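Local coordinates for protein M157 (Murid herpesvirus 1, PDB 2NYK) that serves as an MHC class I-like viral ligand for the Ly49 receptors of mouse natural killer cells, at residues I62-E72 against I160-L171; V202-L210 against C226-P234. The protein carries 1 engineered substitution. All coordinates share one frame; numbering follows the deposited sequence.

Contact 1 (I62-E72 against I160-L171)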
# COMPACT_ATOMS: atom_id res chain seq x y z
N ILE A 62 4.47 -3.07 -12.26
CA ILE A 62 4.47 -4.53 -12.18
C ILE A 62 3.09 -5.06 -11.78
O ILE A 62 2.94 -6.24 -11.44
CB ILE A 62 5.56 -5.08 -11.22
CG1 ILE A 62 5.35 -4.55 -9.79
CG2 ILE A 62 6.97 -4.75 -11.75
CD1 ILE A 62 6.33 -5.11 -8.77
N CYS A 63 2.10 -4.16 -11.78
CA CYS A 63 0.72 -4.51 -11.46
C CYS A 63 -0.01 -5.04 -12.70
O CYS A 63 0.34 -4.68 -13.82
CB CYS A 63 -0.04 -3.30 -10.89
SG CYS A 63 0.42 -2.87 -9.19
N PRO A 64 -1.02 -5.92 -12.51
CA PRO A 64 -1.82 -6.33 -13.65
C PRO A 64 -2.64 -5.14 -14.16
O PRO A 64 -2.88 -4.19 -13.41
CB PRO A 64 -2.73 -7.42 -13.07
CG PRO A 64 -2.86 -7.06 -11.63
CD PRO A 64 -1.49 -6.57 -11.26
N ASP A 65 -3.05 -5.17 -15.42
CA ASP A 65 -3.90 -4.08 -15.88
C ASP A 65 -5.26 -4.20 -15.21
O ASP A 65 -5.77 -5.30 -15.04
CB ASP A 65 -4.06 -4.09 -17.40
CG ASP A 65 -4.91 -2.92 -17.90
OD1 ASP A 65 -4.54 -1.76 -17.61
OD2 ASP A 65 -5.95 -3.17 -18.54
N VAL A 66 -5.82 -3.08 -14.79
CA VAL A 66 -7.16 -3.06 -14.21
C VAL A 66 -8.07 -2.23 -15.10
O VAL A 66 -8.03 -0.98 -15.07
CB VAL A 66 -7.16 -2.56 -12.72
CG1 VAL A 66 -8.58 -2.63 -12.12
CG2 VAL A 66 -6.17 -3.38 -11.87
N SER A 67 -8.86 -2.92 -15.92
CA SER A 67 -9.81 -2.25 -16.82
C SER A 67 -11.11 -1.98 -16.09
O SER A 67 -11.31 -2.46 -14.97
CB SER A 67 -10.08 -3.12 -18.05
OG SER A 67 -10.76 -4.31 -17.69
N SER A 68 -12.00 -1.25 -16.76
CA SER A 68 -13.29 -0.88 -16.21
C SER A 68 -14.21 -2.09 -15.95
O SER A 68 -15.25 -1.94 -15.30
CB SER A 68 -13.99 0.12 -17.14
OG SER A 68 -14.28 -0.49 -18.38
N THR A 69 -13.84 -3.26 -16.43
CA THR A 69 -14.68 -4.44 -16.22
C THR A 69 -14.06 -5.50 -15.29
O THR A 69 -14.72 -6.51 -14.98
CB THR A 69 -15.08 -5.11 -17.54
OG1 THR A 69 -13.90 -5.60 -18.19
CG2 THR A 69 -15.82 -4.12 -18.46
N ASP A 70 -12.83 -5.27 -14.86
CA ASP A 70 -12.16 -6.19 -13.93
C ASP A 70 -12.84 -6.13 -12.54
O ASP A 70 -13.37 -5.08 -12.17
CB ASP A 70 -10.66 -5.86 -13.81
CG ASP A 70 -9.83 -6.43 -14.97
OD1 ASP A 70 -10.00 -7.63 -15.32
OD2 ASP A 70 -8.99 -5.69 -15.51
N ILE A 71 -12.82 -7.25 -11.81
CA ILE A 71 -13.49 -7.33 -10.50
C ILE A 71 -13.06 -6.23 -9.53
O ILE A 71 -13.90 -5.61 -8.89
CB ILE A 71 -13.33 -8.77 -9.82
CG1 ILE A 71 -13.92 -8.77 -8.41
CG2 ILE A 71 -11.89 -9.20 -9.73
CD1 ILE A 71 -15.43 -8.67 -8.41
N GLU A 72 -11.76 -5.95 -9.45
CA GLU A 72 -11.25 -4.92 -8.53
C GLU A 72 -11.85 -3.56 -8.83
O GLU A 72 -12.30 -2.88 -7.91
CB GLU A 72 -9.72 -4.82 -8.57
CG GLU A 72 -8.96 -6.14 -8.38
CD GLU A 72 -8.78 -6.92 -9.67
OE1 GLU A 72 -9.72 -7.00 -10.48
OE2 GLU A 72 -7.69 -7.49 -9.88
N ILE A 160 -8.77 -13.10 -8.57
CA ILE A 160 -7.94 -12.06 -7.93
C ILE A 160 -6.53 -12.56 -7.61
O ILE A 160 -5.54 -11.92 -7.98
CB ILE A 160 -8.63 -11.47 -6.67
CG1 ILE A 160 -9.99 -10.83 -7.04
CG2 ILE A 160 -7.74 -10.41 -6.04
CD1 ILE A 160 -10.92 -10.54 -5.82
N LYS A 161 -6.44 -13.70 -6.94
CA LYS A 161 -5.16 -14.32 -6.62
C LYS A 161 -4.35 -14.62 -7.87
O LYS A 161 -3.16 -14.32 -7.93
CB LYS A 161 -5.37 -15.60 -5.79
CG LYS A 161 -5.99 -15.35 -4.40
CD LYS A 161 -5.84 -16.57 -3.48
CE LYS A 161 -4.47 -16.59 -2.78
NZ LYS A 161 -4.30 -17.89 -2.04
N ASN A 162 -5.01 -15.16 -8.89
CA ASN A 162 -4.34 -15.45 -10.17
C ASN A 162 -3.77 -14.19 -10.81
O ASN A 162 -2.64 -14.17 -11.29
CB ASN A 162 -5.28 -16.18 -11.13
CG ASN A 162 -4.67 -16.39 -12.51
OD1 ASN A 162 -4.93 -15.63 -13.44
ND2 ASN A 162 -3.84 -17.43 -12.65
N ARG A 163 -4.55 -13.12 -10.77
CA ARG A 163 -4.16 -11.82 -11.32
C ARG A 163 -3.03 -11.13 -10.56
O ARG A 163 -2.17 -10.48 -11.17
CB ARG A 163 -5.38 -10.88 -11.36
CG ARG A 163 -6.30 -11.13 -12.49
CD ARG A 163 -7.70 -10.49 -12.27
NE ARG A 163 -7.66 -9.04 -12.10
CZ ARG A 163 -7.09 -8.20 -12.96
NH1 ARG A 163 -6.49 -8.65 -14.06
NH2 ARG A 163 -7.10 -6.89 -12.72
N TRP A 164 -3.02 -11.28 -9.23
CA TRP A 164 -2.11 -10.52 -8.37
C TRP A 164 -0.92 -11.25 -7.76
O TRP A 164 0.04 -10.60 -7.33
CB TRP A 164 -2.90 -9.84 -7.24
CG TRP A 164 -3.73 -8.70 -7.79
CD1 TRP A 164 -5.00 -8.78 -8.31
CD2 TRP A 164 -3.34 -7.34 -7.86
NE1 TRP A 164 -5.42 -7.53 -8.71
CE2 TRP A 164 -4.41 -6.63 -8.45
CE3 TRP A 164 -2.19 -6.64 -7.48
CZ2 TRP A 164 -4.35 -5.25 -8.66
CZ3 TRP A 164 -2.13 -5.28 -7.71
CH2 TRP A 164 -3.20 -4.60 -8.29
N ARG A 165 -0.97 -12.57 -7.70
CA ARG A 165 0.08 -13.33 -7.04
C ARG A 165 1.50 -12.90 -7.44
O ARG A 165 2.31 -12.59 -6.59
CB ARG A 165 -0.08 -14.83 -7.25
CG ARG A 165 1.12 -15.59 -6.75
CD ARG A 165 0.85 -17.09 -6.65
NE ARG A 165 0.61 -17.73 -7.94
CZ ARG A 165 1.56 -18.05 -8.82
NH1 ARG A 165 2.83 -17.78 -8.58
NH2 ARG A 165 1.23 -18.67 -9.96
N SER A 166 1.79 -12.92 -8.74
CA SER A 166 3.12 -12.57 -9.23
C SER A 166 3.52 -11.15 -8.79
O SER A 166 4.65 -10.92 -8.38
CB SER A 166 3.15 -12.68 -10.76
OG SER A 166 4.37 -12.20 -11.27
N THR A 167 2.60 -10.20 -8.89
CA THR A 167 2.84 -8.81 -8.46
C THR A 167 3.22 -8.76 -6.99
O THR A 167 4.19 -8.13 -6.62
CB THR A 167 1.60 -7.92 -8.73
OG1 THR A 167 1.36 -7.92 -10.14
CG2 THR A 167 1.83 -6.48 -8.24
N VAL A 168 2.48 -9.47 -6.15
CA VAL A 168 2.70 -9.42 -4.71
C VAL A 168 4.03 -10.09 -4.29
O VAL A 168 4.69 -9.62 -3.38
CB VAL A 168 1.54 -10.08 -3.96
CG1 VAL A 168 1.84 -10.14 -2.47
CG2 VAL A 168 0.25 -9.31 -4.21
N GLN A 169 4.39 -11.18 -4.94
CA GLN A 169 5.66 -11.84 -4.68
C GLN A 169 6.82 -10.90 -5.06
O GLN A 169 7.78 -10.77 -4.31
CB GLN A 169 5.74 -13.20 -5.43
CG GLN A 169 4.59 -14.15 -5.04
CD GLN A 169 4.67 -15.56 -5.66
OE1 GLN A 169 4.61 -15.72 -6.88
NE2 GLN A 169 4.78 -16.58 -4.81
N LYS A 170 6.72 -10.24 -6.20
CA LYS A 170 7.76 -9.28 -6.63
C LYS A 170 7.89 -8.11 -5.65
O LYS A 170 9.00 -7.73 -5.28
CB LYS A 170 7.46 -8.72 -8.01
CG LYS A 170 7.58 -9.72 -9.12
CD LYS A 170 7.53 -9.00 -10.47
CE LYS A 170 7.87 -9.94 -11.62
NZ LYS A 170 6.79 -10.92 -11.93
N LEU A 171 6.75 -7.57 -5.22
CA LEU A 171 6.74 -6.47 -4.25
C LEU A 171 7.45 -6.84 -2.93
O LEU A 171 8.11 -6.02 -2.32
CB LEU A 171 5.31 -6.00 -4.01
CG LEU A 171 4.69 -5.16 -5.15
CD1 LEU A 171 3.23 -4.86 -4.87
CD2 LEU A 171 5.47 -3.87 -5.37
O HOH W 1 4.71 -8.99 -12.30
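Glu-72 OE2 is gripped from two sides: Trp-164 NE1 donates to its anti lone pair at 2.6 Å, in the indole plane, while Arg-163 NE reaches the syn lone pair at 2.7 Å. The bend in the glutamate chain (chi2 86°) turns its carboxylate toward both donors. Arg-163 is held by two carboxylates and a backbone carbonyl: besides the salt bridge to Glu-72, Asp-70 stacks its carboxylate on one face of the guanidinium, an electrostatic contact without a hydrogen bond, and Arg-163 NH2 sends an almost straight N-H to Asp-65 O (3.1 Å).

A compact, rigid ring with slightly polarised C-H groups beside its nitrogen makes proline a good partner for an indole face. Pro-64 CD sits over the six-membered ring of Trp-164, 3.7 Å from its centroid and nearly on the normal, a CH-pi contact. Cys-63, disulfide-bonded to Cys-60, brings SG obliquely to Trp-164 CZ3.

Farther along the helix, Thr-167 OG1 donates to Ile-62 O at 2.6 Å, in the carbonyl plane, and Ile-62 CD1 rests on Leu-171 CD2. Trp-164 also packs on Val-47 and Val-41 of the sheet beneath. A loop and the start of helix 71-90 are thus clamped to helix 157-173 above an antiparallel sheet, the two-helix platform of the MHC class I-like fold.

Contact 2 (V202-L210 against C226-P234)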
# COMPACT_ATOMS: atom_id res chain seq x y z
N VAL A 202 6.01 -1.82 0.42
CA VAL A 202 6.15 -2.23 1.81
C VAL A 202 6.59 -1.02 2.65
O VAL A 202 7.54 -0.31 2.27
CB VAL A 202 7.17 -3.41 1.94
CG1 VAL A 202 7.50 -3.65 3.39
CG2 VAL A 202 6.59 -4.70 1.33
N PRO A 203 5.87 -0.72 3.74
CA PRO A 203 6.29 0.38 4.58
C PRO A 203 7.65 0.21 5.25
O PRO A 203 8.09 -0.91 5.56
CB PRO A 203 5.14 0.51 5.60
CG PRO A 203 3.96 -0.06 4.89
CD PRO A 203 4.57 -1.26 4.20
N PHE A 204 8.35 1.32 5.45
CA PHE A 204 9.64 1.27 6.15
C PHE A 204 9.93 2.63 6.75
O PHE A 204 9.29 3.62 6.36
CB PHE A 204 10.77 0.83 5.19
CG PHE A 204 11.08 1.82 4.10
CD1 PHE A 204 12.03 2.82 4.30
CD2 PHE A 204 10.40 1.76 2.88
CE1 PHE A 204 12.29 3.76 3.29
CE2 PHE A 204 10.67 2.70 1.85
CZ PHE A 204 11.60 3.67 2.04
N THR A 205 10.87 2.70 7.69
CA THR A 205 11.23 3.99 8.30
C THR A 205 12.73 4.24 8.19
O THR A 205 13.50 3.29 8.08
CB THR A 205 10.80 4.11 9.79
OG1 THR A 205 11.52 3.16 10.58
CG2 THR A 205 9.32 3.86 9.96
N VAL A 206 13.11 5.51 8.17
CA VAL A 206 14.51 5.92 8.05
C VAL A 206 14.83 6.82 9.24
O VAL A 206 14.11 7.81 9.52
CB VAL A 206 14.79 6.66 6.74
CG1 VAL A 206 16.28 6.98 6.59
CG2 VAL A 206 14.32 5.84 5.57
N GLU A 207 15.90 6.47 9.95
CA GLU A 207 16.32 7.20 11.15
C GLU A 207 17.83 7.43 11.13
O GLU A 207 18.59 6.50 10.80
CB GLU A 207 15.96 6.42 12.41
CG GLU A 207 14.47 6.15 12.56
CD GLU A 207 14.17 5.08 13.59
OE1 GLU A 207 14.92 4.07 13.64
OE2 GLU A 207 13.17 5.25 14.34
N LEU A 208 18.24 8.65 11.47
CA LEU A 208 19.66 9.00 11.68
C LEU A 208 20.08 8.72 13.11
O LEU A 208 19.24 8.73 14.02
CB LEU A 208 19.92 10.48 11.35
CG LEU A 208 19.76 10.92 9.89
CD1 LEU A 208 19.95 12.42 9.72
CD2 LEU A 208 20.68 10.16 8.94
N SER A 209 21.37 8.46 13.32
CA SER A 209 21.90 8.26 14.68
C SER A 209 22.16 9.60 15.38
O SER A 209 23.29 9.90 15.76
CB SER A 209 23.17 7.42 14.62
OG SER A 209 24.17 8.10 13.88
N LEU A 210 21.09 10.39 15.52
CA LEU A 210 21.14 11.70 16.18
C LEU A 210 21.39 11.59 17.69
O LEU A 210 20.47 11.81 18.50
CB LEU A 210 19.83 12.47 15.92
CG LEU A 210 19.61 12.99 14.49
CD1 LEU A 210 18.15 13.40 14.25
CD2 LEU A 210 20.56 14.14 14.22
N CYS A 226 7.14 3.69 -6.41
CA CYS A 226 8.27 3.72 -5.50
C CYS A 226 8.07 4.64 -4.30
O CYS A 226 7.18 5.47 -4.27
CB CYS A 226 9.56 4.12 -6.23
SG CYS A 226 9.60 5.82 -6.74
N GLN A 227 8.92 4.48 -3.31
CA GLN A 227 8.87 5.33 -2.13
C GLN A 227 10.22 5.96 -1.94
O GLN A 227 11.25 5.28 -2.05
CB GLN A 227 8.55 4.52 -0.90
CG GLN A 227 7.29 3.67 -0.95
CD GLN A 227 7.12 2.95 0.35
OE1 GLN A 227 6.94 3.58 1.40
NE2 GLN A 227 7.25 1.64 0.31
N ILE A 228 10.23 7.25 -1.66
CA ILE A 228 11.47 7.93 -1.40
C ILE A 228 11.32 8.64 -0.06
O ILE A 228 10.54 9.60 0.08
CB ILE A 228 11.86 8.91 -2.54
CG1 ILE A 228 11.95 8.14 -3.88
CG2 ILE A 228 13.17 9.65 -2.19
CD1 ILE A 228 12.28 9.01 -5.09
N LEU A 229 12.06 8.14 0.93
CA LEU A 229 12.03 8.71 2.26
C LEU A 229 13.35 9.39 2.57
O LEU A 229 14.43 8.78 2.50
CB LEU A 229 11.68 7.64 3.32
CG LEU A 229 10.20 7.31 3.56
CD1 LEU A 229 9.45 6.74 2.31
CD2 LEU A 229 10.12 6.32 4.72
N THR A 230 13.27 10.69 2.88
CA THR A 230 14.44 11.52 3.12
C THR A 230 14.41 12.03 4.56
O THR A 230 13.38 12.49 5.02
CB THR A 230 14.46 12.73 2.16
OG1 THR A 230 14.37 12.30 0.79
CG2 THR A 230 15.72 13.59 2.35
N VAL A 231 15.54 11.92 5.25
CA VAL A 231 15.71 12.46 6.59
C VAL A 231 16.96 13.34 6.59
O VAL A 231 18.07 12.87 6.29
CB VAL A 231 15.80 11.36 7.70
CG1 VAL A 231 16.83 10.34 7.36
CG2 VAL A 231 16.15 11.98 9.06
N LYS A 232 16.75 14.62 6.88
CA LYS A 232 17.87 15.53 7.03
C LYS A 232 17.84 16.20 8.38
O LYS A 232 16.78 16.55 8.91
CB LYS A 232 17.98 16.54 5.88
CG LYS A 232 16.77 17.37 5.59
CD LYS A 232 16.88 17.91 4.15
CE LYS A 232 15.78 19.01 3.94
NZ LYS A 232 15.85 19.45 2.48
N ALA A 233 19.04 16.33 8.94
CA ALA A 233 19.22 16.96 10.23
C ALA A 233 20.31 18.01 10.07
O ALA A 233 21.48 17.66 9.93
CB ALA A 233 19.58 15.92 11.27
N PRO A 234 19.91 19.30 10.02
CA PRO A 234 20.86 20.40 9.89
C PRO A 234 21.74 20.46 11.13
O PRO A 234 21.24 20.25 12.26
CB PRO A 234 19.95 21.64 9.81
CG PRO A 234 18.67 21.22 10.49
CD PRO A 234 18.51 19.78 10.10
O HOH W 2 7.42 3.72 3.93
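Val-206 and Val-231 press together at the middle of the interface, their CG1 methyls only 3.5 Å apart, tighter than usual for carbon pairs. Branched valines suit such a place, since each can present two methyls close to its strand: Val-206 turns CG2 to Leu-229 CB, and both methyls of Val-231 lie 3.9 Å from Leu-208 CG. Leu-208 continues past Val-231 toward Ala-233. The single methyl of Ala-233 is small enough for two leucines to close on it, Leu-208 by CD1 and Leu-210, from just beyond the inverse gamma turn at Ser-209, by CD2 (3.6 Å from Ala-233 CB).

Strands 204-208 and 227-233 run nearly parallel, 18° apart, with axes 7.2 Å from each other, and touch through side chains. They face each other from the two layers of an immunoglobulin-like beta-sandwich, as in the alpha3 domain of MHC class I. Beside them the disulfide Cys-194 to Cys-241 pins the layers together, and Val-206 touches Cys-241.

Toward the other end, Leu-229 CD2 lies over the face of the Phe-204 ring, 4.1 Å from its centroid. The ring reaches it because Phe-204 CG stands between the backbone N and the carbonyl carbon (chi1 67°). Gln-227 has a long, extended side chain that carries its amide past this ring: NE2 donates to Val-202 O at 2.8 Å, approaching from above the carbonyl plane. Gln-227 OE1 accepts a hydrogen bond from a water oxygen 2.6 Å away, and that water accepts one from Phe-204 N; Arg-45 NH1 is also hydrogen-bonded to OE1.

Overall arrangement
From the N terminus the chain runs through helix 9-18 and strands 21-30, 35-41, 46-51 and 58-59 before it reaches 62-72. Contact 1 then closes a loop of 87 residues holding most of helix 71-90, strands 96-106, 109-118 and 122-128, and helix 148-154, and so joins the two helical parts of the platform. Contact 2 opens only after contact 1 has closed; the two are in series, neither nested nor crossed. Its loop of 15 residues holds strand 217-222, and the contact itself ties the two sandwich layers together. Although their centres are 29 Å apart, the contacts meet where Leu-171 O packs on Val-202 CG2 and Ser-200 OG is hydrogen-bonded to both Leu-171 O and Val-202 N.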